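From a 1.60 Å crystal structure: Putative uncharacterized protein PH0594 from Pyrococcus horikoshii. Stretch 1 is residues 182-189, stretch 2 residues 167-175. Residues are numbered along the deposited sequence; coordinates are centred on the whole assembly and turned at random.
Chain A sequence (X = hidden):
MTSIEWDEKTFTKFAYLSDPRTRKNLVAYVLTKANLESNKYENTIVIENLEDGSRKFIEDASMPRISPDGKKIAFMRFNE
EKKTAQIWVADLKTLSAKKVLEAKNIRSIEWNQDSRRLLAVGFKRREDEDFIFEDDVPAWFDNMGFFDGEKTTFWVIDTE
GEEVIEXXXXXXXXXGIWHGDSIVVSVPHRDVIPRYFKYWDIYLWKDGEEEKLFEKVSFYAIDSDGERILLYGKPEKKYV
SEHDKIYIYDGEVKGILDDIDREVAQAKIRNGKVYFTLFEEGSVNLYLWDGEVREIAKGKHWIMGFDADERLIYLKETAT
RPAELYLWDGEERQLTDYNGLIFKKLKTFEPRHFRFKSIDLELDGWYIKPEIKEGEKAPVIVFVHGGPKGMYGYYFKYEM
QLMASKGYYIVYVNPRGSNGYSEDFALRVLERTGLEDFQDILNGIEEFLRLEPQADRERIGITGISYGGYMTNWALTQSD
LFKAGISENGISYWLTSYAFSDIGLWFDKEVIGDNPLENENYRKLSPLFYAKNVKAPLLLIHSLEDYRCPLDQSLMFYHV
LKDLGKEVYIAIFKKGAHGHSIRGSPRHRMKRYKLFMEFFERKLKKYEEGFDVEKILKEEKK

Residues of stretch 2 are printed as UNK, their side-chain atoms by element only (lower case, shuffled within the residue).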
ATOM      1  N   SER A 182      14.485  43.082  18.928  1.00 19.67           N
ATOM      2  CA  SER A 182      13.713  42.524  20.028  1.00 19.57           C
ATOM      3  C   SER A 182      12.415  41.971  19.602  1.00 16.88           C
ATOM      4  O   SER A 182      12.010  42.119  18.455  1.00 16.90           O
ATOM      5  CB  SER A 182      13.472  43.660  21.088  1.00 22.59           C
ATOM      6  OG  SER A 182      14.730  44.186  21.497  1.00 25.27           O
ATOM      7  N   ILE A 183      11.778  41.219  20.479  1.00 17.68           N
ATOM      8  CA  ILE A 183      10.488  40.703  20.233  1.00 16.89           C
ATOM      9  C   ILE A 183       9.498  41.265  21.304  1.00 16.24           C
ATOM     10  O   ILE A 183       9.809  41.248  22.501  1.00 18.66           O
ATOM     11  CB  ILE A 183      10.456  39.163  20.312  1.00 17.57           C
ATOM     12  CG1 ILE A 183      11.405  38.550  19.244  1.00 18.14           C
ATOM     13  CG2 ILE A 183       9.056  38.603  20.136  1.00 17.51           C
ATOM     14  CD1 ILE A 183      11.656  37.068  19.486  1.00 18.59           C
ATOM     15  N   VAL A 184       8.383  41.842  20.846  1.00 16.14           N
ATOM     16  CA  VAL A 184       7.315  42.335  21.767  1.00 16.23           C
ATOM     17  C   VAL A 184       6.337  41.203  21.953  1.00 17.50           C
ATOM     18  O   VAL A 184       5.739  40.659  20.974  1.00 17.33           O
ATOM     19  CB  VAL A 184       6.594  43.591  21.247  1.00 17.98           C
ATOM     20  CG1 VAL A 184       5.653  44.142  22.305  1.00 16.84           C
ATOM     21  CG2 VAL A 184       7.584  44.682  20.909  1.00 21.71           C
ATOM     22  N   VAL A 185       6.191  40.797  23.186  1.00 15.17           N
ATOM     23  CA  VAL A 185       5.420  39.625  23.545  1.00 14.61           C
ATOM     24  C   VAL A 185       4.196  39.993  24.329  1.00 16.62           C
ATOM     25  O   VAL A 185       4.342  40.607  25.386  1.00 17.99           O
ATOM     26  CB  VAL A 185       6.234  38.550  24.304  1.00 16.29           C
ATOM     27  CG1 VAL A 185       5.433  37.272  24.656  1.00 16.43           C
ATOM     28  CG2 VAL A 185       7.569  38.182  23.450  1.00 16.49           C
ATOM     29  N   SER A 186       3.001  39.640  23.855  1.00 14.29           N
ATOM     30  CA  SER A 186       1.728  39.999  24.543  1.00 14.70           C
ATOM     31  C   SER A 186       1.133  38.727  25.134  1.00 16.01           C
ATOM     32  O   SER A 186       0.930  37.745  24.378  1.00 15.98           O
ATOM     33  CB  SER A 186       0.746  40.695  23.572  1.00 13.65           C
ATOM     34  OG  SER A 186       1.350  41.837  22.973  1.00 14.53           O
ATOM     35  N   VAL A 187       0.908  38.715  26.463  1.00 15.29           N
ATOM     36  CA  VAL A 187       0.530  37.484  27.177  1.00 14.70           C
ATOM     37  C   VAL A 187      -0.776  37.841  27.924  1.00 14.90           C
ATOM     38  O   VAL A 187      -0.852  38.837  28.619  1.00 14.17           O
ATOM     39  CB  VAL A 187       1.604  37.089  28.196  1.00 16.69           C
ATOM     40  CG1 VAL A 187       1.171  35.920  29.033  1.00 17.18           C
ATOM     41  CG2 VAL A 187       2.988  36.865  27.485  1.00 16.58           C
ATOM     42  N   PRO A 188      -1.772  36.973  27.851  1.00 15.73           N
ATOM     43  CA  PRO A 188      -2.967  37.277  28.650  1.00 15.41           C
ATOM     44  C   PRO A 188      -2.629  37.419  30.123  1.00 15.66           C
ATOM     45  O   PRO A 188      -1.880  36.606  30.703  1.00 16.25           O
ATOM     46  CB  PRO A 188      -3.862  36.063  28.358  1.00 17.08           C
ATOM     47  CG  PRO A 188      -3.447  35.495  27.064  1.00 15.34           C
ATOM     48  CD  PRO A 188      -1.918  35.711  27.103  1.00 16.78           C
ATOM     49  N   HIS A 189      -3.195  38.429  30.784  1.00 16.24           N
ATOM     50  CA  HIS A 189      -2.938  38.627  32.171  1.00 16.43           C
ATOM     51  C   HIS A 189      -3.711  37.616  32.996  1.00 17.73           C
ATOM     52  O   HIS A 189      -4.850  37.411  32.701  1.00 18.12           O
ATOM     53  CB  HIS A 189      -3.360  40.074  32.573  1.00 17.29           C
ATOM     54  CG  HIS A 189      -3.132  40.356  34.011  1.00 19.40           C
ATOM     55  ND1 HIS A 189      -1.964  40.822  34.511  1.00 22.19           N
ATOM     56  CD2 HIS A 189      -3.998  40.204  35.113  1.00 21.16           C
ATOM     57  CE1 HIS A 189      -2.088  40.921  35.859  1.00 27.36           C
ATOM     58  NE2 HIS A 189      -3.322  40.515  36.201  1.00 24.45           N
ATOM     59  N   UNK A 167      14.470  29.989  21.162  1.00 18.31           N
ATOM     60  CA  UNK A 167      13.108  29.570  21.351  1.00 17.99           C
ATOM     61  C   UNK A 167      12.682  29.811  22.777  1.00 22.33           C
ATOM     62  O   UNK A 167      13.532  29.772  23.724  1.00 21.61           O
ATOM     63  c   UNK A 167      13.670  27.149  21.875  1.00 31.05           C
ATOM     64  n   UNK A 167      14.758  25.515  20.435  1.00 45.74           N
ATOM     65  o   UNK A 167      12.602  25.128  21.128  1.00 56.18           O
ATOM     66  c   UNK A 167      12.934  28.131  21.049  1.00 21.36           C
ATOM     67  c   UNK A 167      13.650  25.824  21.144  1.00 44.34           C
ATOM     68  N   UNK A 168      11.382  30.033  22.972  1.00 17.90           N
ATOM     69  CA  UNK A 168      10.838  30.166  24.330  1.00 17.00           C
ATOM     70  C   UNK A 168       9.342  29.900  24.268  1.00 17.31           C
ATOM     71  O   UNK A 168       8.744  29.877  23.208  1.00 16.63           O
ATOM     72  c   UNK A 168       9.462  33.397  24.562  1.00 18.32           C
ATOM     73  c   UNK A 168      11.460  33.310  23.231  1.00 18.02           C
ATOM     74  c   UNK A 168       9.792  34.989  22.850  1.00 18.20           C
ATOM     75  c   UNK A 168      11.007  34.402  22.482  1.00 19.82           C
ATOM     76  c   UNK A 168      10.671  32.751  24.259  1.00 17.37           C
ATOM     77  c   UNK A 168       9.024  34.484  23.820  1.00 17.88           C
ATOM     78  c   UNK A 168      11.125  31.515  25.011  1.00 18.14           C
ATOM     79  N   UNK A 169       8.776  29.704  25.445  1.00 18.28           N
ATOM     80  CA  UNK A 169       7.329  29.438  25.592  1.00 18.92           C
ATOM     81  C   UNK A 169       6.662  30.456  26.507  1.00 17.81           C
ATOM     82  O   UNK A 169       7.306  31.095  27.373  1.00 18.18           O
ATOM     83  o   UNK A 169       7.171  25.399  27.144  1.00 39.92           O
ATOM     84  c   UNK A 169       6.690  26.287  27.832  1.00 40.97           C
ATOM     85  o   UNK A 169       5.881  26.063  28.728  1.00 47.09           O
ATOM     86  c   UNK A 169       7.081  27.768  27.520  1.00 33.81           C
ATOM     87  c   UNK A 169       7.081  28.015  26.056  1.00 23.07           C
ATOM     88  N   UNK A 170       5.379  30.616  26.281  1.00 17.07           N
ATOM     89  CA  UNK A 170       4.526  31.466  27.082  1.00 18.52           C
ATOM     90  C   UNK A 170       3.194  30.800  27.289  1.00 19.44           C
ATOM     91  O   UNK A 170       2.906  29.791  26.660  1.00 16.80           O
ATOM     92  c   UNK A 170       5.954  34.208  27.759  1.00 21.14           C
ATOM     93  c   UNK A 170       7.071  35.235  27.670  1.00 24.31           C
ATOM     94  c   UNK A 170       4.309  32.805  26.350  1.00 20.38           C
ATOM     95  n   UNK A 170       7.535  35.468  29.076  1.00 27.32           N
ATOM     96  c   UNK A 170       5.527  33.669  26.371  1.00 19.50           C
ATOM     97  N   UNK A 171       2.375  31.354  28.210  1.00 18.66           N
ATOM     98  CA  UNK A 171       1.000  30.847  28.291  1.00 19.93           C
ATOM     99  C   UNK A 171       0.201  30.833  27.015  1.00 17.70           C
ATOM    100  O   UNK A 171       0.600  31.526  26.024  1.00 17.21           O
ATOM    101  c   UNK A 171       2.642  32.493  29.102  1.00 21.97           C
ATOM    102  c   UNK A 171       1.529  32.305  30.107  1.00 24.21           C
ATOM    103  c   UNK A 171       0.369  31.838  29.321  1.00 25.40           C
ATOM    104  N   UNK A 172      -0.833  29.948  26.913  1.00 18.04           N
ATOM    105  CA  UNK A 172      -1.695  29.852  25.741  1.00 16.40           C
ATOM    106  C   UNK A 172      -2.234  31.277  25.396  1.00 15.69           C
ATOM    107  O   UNK A 172      -2.416  32.126  26.330  1.00 15.25           O
ATOM    108  c   UNK A 172      -3.934  29.152  26.849  1.00 21.47           C
ATOM    109  c   UNK A 172      -4.952  25.981  28.309  1.00 16.85           C
ATOM    110  n   UNK A 172      -4.321  25.111  29.008  1.00 16.14           N
ATOM    111  c   UNK A 172      -4.960  27.972  26.934  1.00 18.54           C
ATOM    112  n   UNK A 172      -6.220  25.964  28.240  1.00 16.14           N
ATOM    113  c   UNK A 172      -2.911  28.790  25.894  1.00 20.63           C
ATOM    114  n   UNK A 172      -4.303  26.956  27.662  1.00 17.86           N
ATOM    115  N   UNK A 173      -2.464  31.489  24.124  1.00 17.09           N
ATOM    116  CA  UNK A 173      -3.013  32.706  23.573  1.00 17.76           C
ATOM    117  C   UNK A 173      -2.077  33.896  23.734  1.00 18.84           C
ATOM    118  O   UNK A 173      -2.548  35.018  23.761  1.00 18.28           O
ATOM    119  c   UNK A 173      -6.819  31.068  22.142  1.00 45.81           C
ATOM    120  c   UNK A 173      -5.548  32.622  23.412  1.00 30.98           C
ATOM    121  c   UNK A 173      -7.527  33.307  22.275  1.00 48.38           C
ATOM    122  c   UNK A 173      -6.443  33.608  23.086  1.00 43.12           C
ATOM    123  c   UNK A 173      -5.713  31.378  22.912  1.00 42.31           C
ATOM    124  c   UNK A 173      -7.717  32.025  21.885  1.00 33.52           C
ATOM    125  c   UNK A 173      -4.388  32.922  24.247  1.00 21.37           C
ATOM    126  N   UNK A 174      -0.761  33.681  23.724  1.00 16.00           N
ATOM    127  CA  UNK A 174       0.215  34.729  23.632  1.00 15.14           C
ATOM    128  C   UNK A 174       0.534  35.017  22.200  1.00 16.06           C
ATOM    129  O   UNK A 174       0.307  34.205  21.259  1.00 16.55           O
ATOM    130  o   UNK A 174       1.175  34.249  25.865  1.00 16.97           O
ATOM    131  c   UNK A 174       1.464  34.419  24.440  1.00 15.96           C
ATOM    132  N   UNK A 175       1.017  36.207  21.944  1.00 15.10           N
ATOM    133  CA  UNK A 175       1.408  36.597  20.596  1.00 15.25           C
ATOM    134  C   UNK A 175       2.755  37.349  20.625  1.00 15.13           C
ATOM    135  O   UNK A 175       3.231  37.785  21.668  1.00 14.84           O
ATOM    136  o   UNK A 175       0.170  38.600  20.545  1.00 19.33           O
ATOM    137  c   UNK A 175       0.317  37.420  19.881  1.00 18.83           C
TER

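Position 167 carries three carbons, the third holding one oxygen and one nitrogen: an amide at the end of a two-carbon stem. It is exposed, and its side chain is out of reach of stretch 1. The reading is Gln167, with the amide assigned from its elements rather than from any contact here.

Position 168 has one carbon followed by a ring of six carbons with no heteroatom. CA-to-CB points toward stretch 1, and the ring meets CD1 of Ile183 and CG2 of Val185 edge-on. This is Phe168: its CE1 lies 4.1 Å from CD1 of Ile183, and CZ of Phe168 lies 3.9 Å from CG2 of Val185. Two aliphatic side chains, alternate along their strand, thus share one aromatic edge.

Position 169 shows three carbons, the last bearing two oxygens. It is exposed and out of reach of stretch 1, as a carboxylate can readily be: Glu169.

Position 170 is a row of four carbons ending in nitrogen, its carbons near Val185 and Val187, which makes it Lys170. Its chain is used here for its carbon: CE of Lys170 is 4.0 Å from CG1 of Val185, and CD of Lys170 is 4.0 Å from CG2 of Val187. The amine finds its hydrogen bond elsewhere in the structure.

Position 171 has three carbons that close onto the backbone nitrogen, and the ring touches Val187: the mark of Pro171. CD of Pro171 packs 3.7 Å from CG1 of Val187, and the residue opens a type II turn that runs to position 174.

Position 172 has three carbons, a nitrogen, then a carbon carrying two more nitrogens: a guanidinium. Its CA-to-CB bond points away, but its backbone O approaches CG of Pro188 at 3.6 Å. It is Arg172.

Position 173 again has one carbon and a six-carbon ring. Phi and psi of 66° and 31° suit the third place of the turn. The end of the side chain leads away, leaving CB of position 173 to meet CG of Pro188 at 3.9 Å. The ring makes it Phe173.

Position 174 has one carbon and one oxygen, the oxygen close to Val187: Ser174. Its OG donates to O of Pro171 at 2.8 Å, strengthening a turn whose backbone bond, from N of Ser174 to O of Pro171, is weak at 3.4 Å. The same OG sits 3.6 Å from CG2 of Val187.

Position 175 likewise has one carbon and one oxygen. Its CB lies on the same face of the sheet as that of Ser186, which its oxygen approaches, giving Ser175; OG of Ser175 is 3.7 Å from CB of Ser186.

The contact works by pairing a short backbone clamp with an apolar strip. Ser175 and Ser186 form an antiparallel bridge, N of Ser175 to O of Ser186 and N of Ser186 to O of Ser175, both 2.9 Å and nearly straight. The strand before the turn runs at 36° to strand 182-188, N-to-C directions compared, and packs against it through side chains; after the turn the chain pairs by its backbone. The rule is economical: small residues at the bridge, a side-chain brace in the turn, and aliphatic carbon, even lysine's, across the gap.

Stretch 2, residues 167-175: QFEKPRFSS
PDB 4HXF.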